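Local structure of GH26C (Muricauda sp. MAR_2010_75, 6Q78) at residues 115-118 against 119-122; 169-172 against 173-176; 247-250 against 251-255. The protein probably hydrolyses internal beta-1,4-mannosidic linkages of mannans, as a family 26 glycoside hydrolase of the endo-mannanase type. All blocks are in the same frame, centred on the assembly; numbering follows the deposited sequence.

Interaction 1. Residues 115-118 against 119-122; sequences SDFM and FITD
The carbonyl oxygen of Phe117 takes the backbone N-H of Thr121 at a Phe117 O to Thr121 N distance of 3.0 Å; the donor stands nearly along the C=O axis, although the N-H itself is bent (137°). The N-H also makes a weak bond to Met118 O. Met118 O also accepts from a water 2.6 Å away, which donates on to Asp122 OD2; the other carboxylate oxygen, Asp122 OD1, is hydrogen-bonded to Leu124 N. The chain thus coils tightly just after strand 112-116 of the TIM barrel. The coil begins with an Asx turn: Asp116 OD1 accepts from Met118 N at 2.8 Å, from above the carboxylate plane, while Asp116 OD2 is hydrogen-bonded to His159. A second water joins Asp116 O to Phe119 N, 2.8 Å from each atom. Aspartate suits this place because its short side chain can reach the backbone two residues on and still hold a partner on the neighbouring strand's loop.

Met118 and Phe119 lie side by side. The methionine chain is straight until it bends at its last torsion (chi3 59°), which swings CE over one face of the Phe119 ring, 3.7 Å from the centroid, in a CH-pi contact. Met118 SD follows over the same face, 4.6 Å from the Phe119 ring centroid, a Met-aromatic pair. Trp132 meets the Phe119 ring edge-to-face; with an alanine in place of Phe119, the Met118 methyl and the Trp132 indole would probably both be left without their aromatic partner. Inward, Phe117 CD1 touches Ile120 CD1 at 3.8 Å, obliquely, with Phe156 stacked on the Phe117 ring. The Asx turn and backbone bonds thus set the coil's path, while CH-pi and apolar contacts settle where its side chains lie.

Interaction 2. Residues 169-172 against 173-176; sequences FYTS and EMTQ
Tyr170 O receives the backbone N-H of Glu173 at 3.0 Å, and Thr171 O that of Met174 at 3.3 Å: two overlapping type I beta turns in the loop that carries the chain from strand 153-157 to helix 176-186 of the TIM barrel. In the second bond the donor stands well above the carbonyl plane of Thr171, whose oxygen is also bonded to Arg179 NH1.

The turns bring the side chains of Tyr170 and Glu173 alongside each other. Glu173 OE2 lies 3.8 Å from Tyr170 CD2, at the ring edge, where the ring hydrogens are slightly positive and probably tolerate a carboxylate better than the face would. Ring and carboxylate planes are almost perpendicular (89°). A water bridges the same two residues, accepting from Tyr170 N at 3.1 Å and donating to Glu173 OE1. Met174 folds back against the turn: its chi1 of 65° and the bend at its end carry CE to within 3.4 Å of Tyr170 O. A long flexible methionine suits this curved path, and Trp234 packs against it.

Further out, Thr171 OG1 is hydrogen-bonded to Asp231 O, tying the loop to the one after strand 220-223. Tyr170 OH holds a Tris molecule, probably from the crystallisation liquor. Thr175 N-caps the next helix, its OG1 bonded to Gln178 N.

Interaction 3. Residues 247-250 against 251-255; sequences QLWQ and FTVTY
Phe251, Thr252, Val253 and Thr254 each give their backbone N-H to the carbonyl four residues back, the regular alpha-helical pattern. The segments form the middle of helix 242-259, which follows strand 220-223 and leads to strand 265-269 in the beta-alpha succession of the TIM barrel.

Leu248 O is gripped twice by one residue. Thr252 N reaches it at 2.9 Å and Thr252 OG1 at 2.7 Å, and the two donors come from opposite faces of the carbonyl plane. The hydroxyl can do this because chi1 of -62° sets OG1 beside its own backbone N, leaning back toward the preceding turn. Threonine suits a buried helical position in this way: its hydroxyl finds a partner within the helix, and here OG1 is also hydrogen-bonded to Tyr196 OH of helix 193-208. Leu248 runs side by side with Thr252, CD1 coming 3.7 Å from OG1, and its branched end fills the space toward Leu183 and Ile186 of helix 176-186.

One residue on, the broad indole of Trp249 crosses Val253 obliquely. Val253 CG2 touches Trp249 CE3 at 3.8 Å and sits 3.4 Å from Trp249 O, so the compact branched valine fits close against the helix beside the bulkier indole. Tyr245 and Pro286 also meet the indole. The Gln250 side chain is extended beyond CG, and its NE2 is hydrogen-bonded to Pro286 O, as befits an amide at a partly exposed site. Phe251 faces helix 193-208, where its ring meets His193 and Lys197. Along the same flank, Tyr255 sends its OH to Glu201 OE2 and places its CB 4.0 Å above the plane of the Phe251 ring, offset toward the rim.

Interaction 1 runs from the end of strand 112-116 into the loop after it, and interaction 2 lies in the loop after the adjacent strand 153-157; they touch where Met118 SD packs 3.7 Å from Phe169 CE2. Interaction 3 makes contact with neither, its nearest atoms being about 10 Å from interaction 1 and about 12 Å from interaction 2. About half of the touching residues of interactions 1 and 3 are buried and none is exposed, and both lean on helix 193-208, whereas interaction 2 lies farthest from the chain centre and includes exposed residues. The chemistry follows: aromatic and sulfur contacts in 115-122, a carboxylate and a water in 169-176, and repeated helical bonds in 247-255.

Interaction 1. Residues 115-118 against 119-122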
loop_
_atom_site.group_PDB
_atom_site.type_symbol
_atom_site.label_atom_id
_atom_site.label_comp_id
_atom_site.label_asym_id
_atom_site.label_seq_id
_atom_site.Cartn_x
_atom_site.Cartn_y
_atom_site.Cartn_z
ATOM N N SER A 115 -3.939 5.770 -1.193
ATOM C CA SER A 115 -3.699 7.215 -1.032
ATOM C C SER A 115 -2.292 7.434 -0.486
ATOM O O SER A 115 -1.554 6.483 -0.205
ATOM C CB SER A 115 -4.693 7.790 -0.008
ATOM O OG SER A 115 -6.022 7.660 -0.574
ATOM N N ASP A 116 -1.904 8.707 -0.350
ATOM C CA ASP A 116 -0.515 9.048 -0.004
ATOM C C ASP A 116 -0.550 10.143 1.045
ATOM O O ASP A 116 -1.298 11.117 0.914
ATOM C CB ASP A 116 0.208 9.539 -1.269
ATOM C CG ASP A 116 1.747 9.528 -1.151
ATOM O OD1 ASP A 116 2.320 9.763 -0.052
ATOM O OD2 ASP A 116 2.399 9.360 -2.233
ATOM N N PHE A 117 0.269 10.003 2.089
ATOM C CA PHE A 117 0.441 11.081 3.071
ATOM C C PHE A 117 1.293 12.253 2.578
ATOM O O PHE A 117 1.347 13.282 3.274
ATOM C CB PHE A 117 1.020 10.535 4.381
ATOM C CG PHE A 117 -0.013 9.901 5.276
ATOM C CD1 PHE A 117 -1.017 10.685 5.839
ATOM C CD2 PHE A 117 0.037 8.553 5.584
ATOM C CE1 PHE A 117 -1.991 10.117 6.674
ATOM C CE2 PHE A 117 -0.948 7.947 6.431
ATOM C CZ PHE A 117 -1.961 8.778 6.969
ATOM N N MET A 118 1.928 12.141 1.403
ATOM C CA MET A 118 2.800 13.188 0.845
ATOM C C MET A 118 2.303 14.629 1.054
ATOM O O MET A 118 3.004 15.469 1.651
ATOM C CB MET A 118 2.950 12.889 -0.644
ATOM C CG MET A 118 3.772 13.934 -1.399
ATOM S SD MET A 118 3.957 13.477 -3.159
ATOM C CE MET A 118 2.285 13.347 -3.801
ATOM N N PHE A 119 1.132 14.966 0.515
ATOM C CA PHE A 119 0.682 16.350 0.608
ATOM C C PHE A 119 0.173 16.678 2.018
ATOM O O PHE A 119 0.160 17.856 2.414
ATOM C CB PHE A 119 -0.411 16.586 -0.452
ATOM C CG PHE A 119 0.101 16.616 -1.910
ATOM C CD1 PHE A 119 1.369 17.105 -2.229
ATOM C CD2 PHE A 119 -0.659 16.029 -2.909
ATOM C CE1 PHE A 119 1.835 17.104 -3.549
ATOM C CE2 PHE A 119 -0.202 16.056 -4.244
ATOM C CZ PHE A 119 1.047 16.561 -4.540
ATOM N N ILE A 120 -0.257 15.668 2.775
ATOM C CA ILE A 120 -0.748 15.889 4.123
ATOM C C ILE A 120 0.382 16.317 5.043
ATOM O O ILE A 120 0.151 17.064 6.018
ATOM C CB ILE A 120 -1.463 14.601 4.571
ATOM C CG1 ILE A 120 -2.673 14.359 3.644
ATOM C CG2 ILE A 120 -1.875 14.649 6.048
ATOM C CD1 ILE A 120 -3.274 12.961 3.797
ATOM N N THR A 121 1.612 15.890 4.757
ATOM C CA THR A 121 2.748 16.204 5.626
ATOM C C THR A 121 3.671 17.264 5.034
ATOM O O THR A 121 4.762 17.519 5.575
ATOM C CB THR A 121 3.591 14.965 5.963
ATOM O OG1 THR A 121 4.161 14.418 4.757
ATOM C CG2 THR A 121 2.730 13.914 6.673
ATOM N N ASP A 122 3.272 17.919 3.959
ATOM C CA ASP A 122 4.164 18.893 3.338
ATOM C C ASP A 122 4.440 20.051 4.292
ATOM O O ASP A 122 3.544 20.504 5.015
ATOM C CB ASP A 122 3.512 19.455 2.062
ATOM C CG ASP A 122 4.550 20.144 1.157
ATOM O OD1 ASP A 122 4.889 21.335 1.398
ATOM O OD2 ASP A 122 5.085 19.448 0.267
HETATM O O HOH W 1 -0.551 13.167 -0.827
HETATM O O HOH W 2 5.268 16.603 1.281
#

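Interaction 2. Residues 169-172 against 173-176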
loop_
_atom_site.group_PDB
_atom_site.type_symbol
_atom_site.label_atom_id
_atom_site.label_comp_id
_atom_site.label_asym_id
_atom_site.label_seq_id
_atom_site.Cartn_x
_atom_site.Cartn_y
_atom_site.Cartn_z
ATOM N N PHE A 169 11.692 13.786 -2.341
ATOM C CA PHE A 169 11.889 12.449 -1.806
ATOM C C PHE A 169 12.741 11.558 -2.698
ATOM O O PHE A 169 13.315 10.588 -2.193
ATOM C CB PHE A 169 10.547 11.727 -1.529
ATOM C CG PHE A 169 9.511 11.911 -2.586
ATOM C CD1 PHE A 169 9.537 11.131 -3.716
ATOM C CD2 PHE A 169 8.532 12.866 -2.451
ATOM C CE1 PHE A 169 8.614 11.318 -4.709
ATOM C CE2 PHE A 169 7.600 13.064 -3.440
ATOM C CZ PHE A 169 7.652 12.302 -4.572
ATOM N N TYR A 170 12.885 11.880 -3.989
ATOM C CA TYR A 170 13.727 11.087 -4.883
ATOM C C TYR A 170 15.180 11.518 -4.714
ATOM O O TYR A 170 15.500 12.717 -4.782
ATOM C CB TYR A 170 13.302 11.301 -6.339
ATOM C CG TYR A 170 12.046 10.559 -6.747
ATOM C CD1 TYR A 170 11.836 9.246 -6.346
ATOM C CD2 TYR A 170 11.053 11.186 -7.499
ATOM C CE1 TYR A 170 10.689 8.549 -6.697
ATOM C CE2 TYR A 170 9.893 10.478 -7.869
ATOM C CZ TYR A 170 9.736 9.167 -7.467
ATOM O OH TYR A 170 8.578 8.465 -7.813
ATOM N N THR A 171 16.055 10.543 -4.441
ATOM C CA THR A 171 17.451 10.872 -4.171
ATOM C C THR A 171 18.127 11.557 -5.357
ATOM O O THR A 171 19.072 12.311 -5.150
ATOM C CB THR A 171 18.211 9.615 -3.793
ATOM O OG1 THR A 171 18.012 8.636 -4.818
ATOM C CG2 THR A 171 17.677 9.087 -2.478
ATOM N N SER A 172 17.679 11.304 -6.595
ATOM C CA SER A 172 18.326 11.935 -7.756
ATOM C C SER A 172 18.138 13.444 -7.767
ATOM O O SER A 172 18.888 14.156 -8.456
ATOM C CB SER A 172 17.725 11.371 -9.046
ATOM O OG SER A 172 16.350 11.706 -9.143
ATOM N N GLU A 173 17.142 13.942 -7.037
ATOM C CA GLU A 173 16.807 15.357 -7.003
ATOM C C GLU A 173 17.381 16.086 -5.801
ATOM O O GLU A 173 17.274 17.314 -5.742
ATOM C CB GLU A 173 15.271 15.543 -7.009
ATOM C CG GLU A 173 14.588 14.890 -8.208
ATOM C CD GLU A 173 13.062 14.867 -8.090
ATOM O OE1 GLU A 173 12.517 15.290 -7.047
ATOM O OE2 GLU A 173 12.408 14.421 -9.051
ATOM N N MET A 174 17.958 15.392 -4.826
ATOM C CA MET A 174 18.476 16.096 -3.661
ATOM C C MET A 174 20.005 16.146 -3.683
ATOM O O MET A 174 20.655 15.578 -4.563
ATOM C CB MET A 174 17.927 15.496 -2.366
ATOM C CG MET A 174 18.386 14.100 -2.134
ATOM S SD MET A 174 17.551 13.326 -0.714
ATOM C CE MET A 174 16.073 12.928 -1.396
ATOM N N THR A 175 20.590 16.837 -2.703
ATOM C CA THR A 175 22.041 16.921 -2.639
ATOM C C THR A 175 22.631 15.652 -2.032
ATOM O O THR A 175 21.932 14.844 -1.405
ATOM C CB THR A 175 22.489 18.114 -1.792
ATOM O OG1 THR A 175 22.196 17.871 -0.417
ATOM C CG2 THR A 175 21.731 19.366 -2.219
ATOM N N GLN A 176 23.938 15.483 -2.238
ATOM C CA GLN A 176 24.638 14.359 -1.625
ATOM C C GLN A 176 24.502 14.393 -0.107
ATOM O O GLN A 176 24.271 13.349 0.526
ATOM C CB GLN A 176 26.116 14.371 -2.029
ATOM C CG GLN A 176 26.878 13.189 -1.463
ATOM C CD GLN A 176 28.373 13.273 -1.722
ATOM O OE1 GLN A 176 29.187 13.067 -0.820
ATOM N NE2 GLN A 176 28.740 13.587 -2.955
HETATM O O HOH W 3 11.162 14.115 -5.319
#

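Interaction 3. Residues 247-250 against 251-255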
loop_
_atom_site.group_PDB
_atom_site.type_symbol
_atom_site.label_atom_id
_atom_site.label_comp_id
_atom_site.label_asym_id
_atom_site.label_seq_id
_atom_site.Cartn_x
_atom_site.Cartn_y
_atom_site.Cartn_z
ATOM N N GLN A 247 15.484 0.722 13.502
ATOM C CA GLN A 247 15.216 1.676 14.578
ATOM C C GLN A 247 14.161 2.686 14.155
ATOM O O GLN A 247 13.287 3.055 14.944
ATOM C CB GLN A 247 16.509 2.403 14.953
ATOM C CG GLN A 247 16.341 3.373 16.107
ATOM C CD GLN A 247 17.590 4.209 16.389
ATOM O OE1 GLN A 247 18.626 4.052 15.742
ATOM N NE2 GLN A 247 17.494 5.082 17.386
ATOM N N LEU A 248 14.248 3.178 12.919
ATOM C CA LEU A 248 13.241 4.111 12.423
ATOM C C LEU A 248 11.855 3.470 12.416
ATOM O O LEU A 248 10.879 4.065 12.905
ATOM C CB LEU A 248 13.614 4.554 11.007
ATOM C CG LEU A 248 12.531 5.357 10.282
ATOM C CD1 LEU A 248 12.183 6.677 11.002
ATOM C CD2 LEU A 248 12.950 5.628 8.832
ATOM N N TRP A 249 11.765 2.229 11.929
ATOM C CA TRP A 249 10.472 1.554 11.884
ATOM C C TRP A 249 9.895 1.365 13.285
ATOM O O TRP A 249 8.706 1.620 13.517
ATOM C CB TRP A 249 10.614 0.204 11.188
ATOM C CG TRP A 249 9.840 0.132 9.895
ATOM C CD1 TRP A 249 10.281 0.544 8.674
ATOM C CD2 TRP A 249 8.488 -0.335 9.691
ATOM N NE1 TRP A 249 9.312 0.340 7.720
ATOM C CE2 TRP A 249 8.204 -0.195 8.318
ATOM C CE3 TRP A 249 7.505 -0.913 10.531
ATOM C CZ2 TRP A 249 6.981 -0.581 7.776
ATOM C CZ3 TRP A 249 6.319 -1.258 9.995
ATOM C CH2 TRP A 249 6.072 -1.121 8.635
ATOM N N GLN A 250 10.719 0.884 14.227
ATOM C CA GLN A 250 10.201 0.603 15.563
ATOM C C GLN A 250 9.809 1.890 16.274
ATOM O O GLN A 250 8.773 1.941 16.953
ATOM C CB GLN A 250 11.204 -0.212 16.374
ATOM C CG GLN A 250 11.452 -1.585 15.748
ATOM C CD GLN A 250 12.452 -2.392 16.536
ATOM O OE1 GLN A 250 13.175 -1.860 17.379
ATOM N NE2 GLN A 250 12.519 -3.694 16.248
ATOM N N PHE A 251 10.630 2.937 16.145
ATOM C CA PHE A 251 10.255 4.218 16.720
ATOM C C PHE A 251 8.930 4.691 16.147
ATOM O O PHE A 251 8.049 5.161 16.895
ATOM C CB PHE A 251 11.313 5.288 16.461
ATOM C CG PHE A 251 10.857 6.627 16.890
ATOM C CD1 PHE A 251 10.964 6.999 18.223
ATOM C CD2 PHE A 251 10.281 7.496 15.979
ATOM C CE1 PHE A 251 10.482 8.221 18.636
ATOM C CE2 PHE A 251 9.791 8.717 16.389
ATOM C CZ PHE A 251 9.890 9.081 17.711
ATOM N N THR A 252 8.752 4.548 14.833
ATOM C CA THR A 252 7.561 5.085 14.179
ATOM C C THR A 252 6.311 4.350 14.633
ATOM O O THR A 252 5.286 4.976 14.948
ATOM C CB THR A 252 7.734 4.975 12.664
ATOM O OG1 THR A 252 8.858 5.775 12.284
ATOM C CG2 THR A 252 6.527 5.496 11.932
ATOM N N VAL A 253 6.363 3.015 14.638
ATOM C CA VAL A 253 5.181 2.267 15.083
ATOM C C VAL A 253 4.823 2.626 16.520
ATOM O O VAL A 253 3.650 2.868 16.851
ATOM C CB VAL A 253 5.429 0.764 14.914
ATOM C CG1 VAL A 253 4.316 -0.047 15.587
ATOM C CG2 VAL A 253 5.499 0.450 13.426
ATOM N N THR A 254 5.823 2.629 17.414
ATOM C CA THR A 254 5.540 2.880 18.817
ATOM C C THR A 254 5.037 4.296 19.040
ATOM O O THR A 254 4.139 4.518 19.863
ATOM C CB THR A 254 6.803 2.576 19.616
ATOM O OG1 THR A 254 7.112 1.175 19.475
ATOM C CG2 THR A 254 6.644 2.913 21.096
ATOM N N TYR A 255 5.593 5.274 18.320
ATOM C CA TYR A 255 5.144 6.644 18.527
ATOM C C TYR A 255 3.695 6.815 18.083
ATOM O O TYR A 255 2.897 7.461 18.782
ATOM C CB TYR A 255 6.063 7.606 17.776
ATOM C CG TYR A 255 5.951 9.051 18.241
ATOM C CD1 TYR A 255 6.492 9.448 19.447
ATOM C CD2 TYR A 255 5.334 10.018 17.462
ATOM C CE1 TYR A 255 6.402 10.757 19.876
ATOM C CE2 TYR A 255 5.257 11.348 17.879
ATOM C CZ TYR A 255 5.778 11.699 19.093
ATOM O OH TYR A 255 5.698 13.015 19.538
#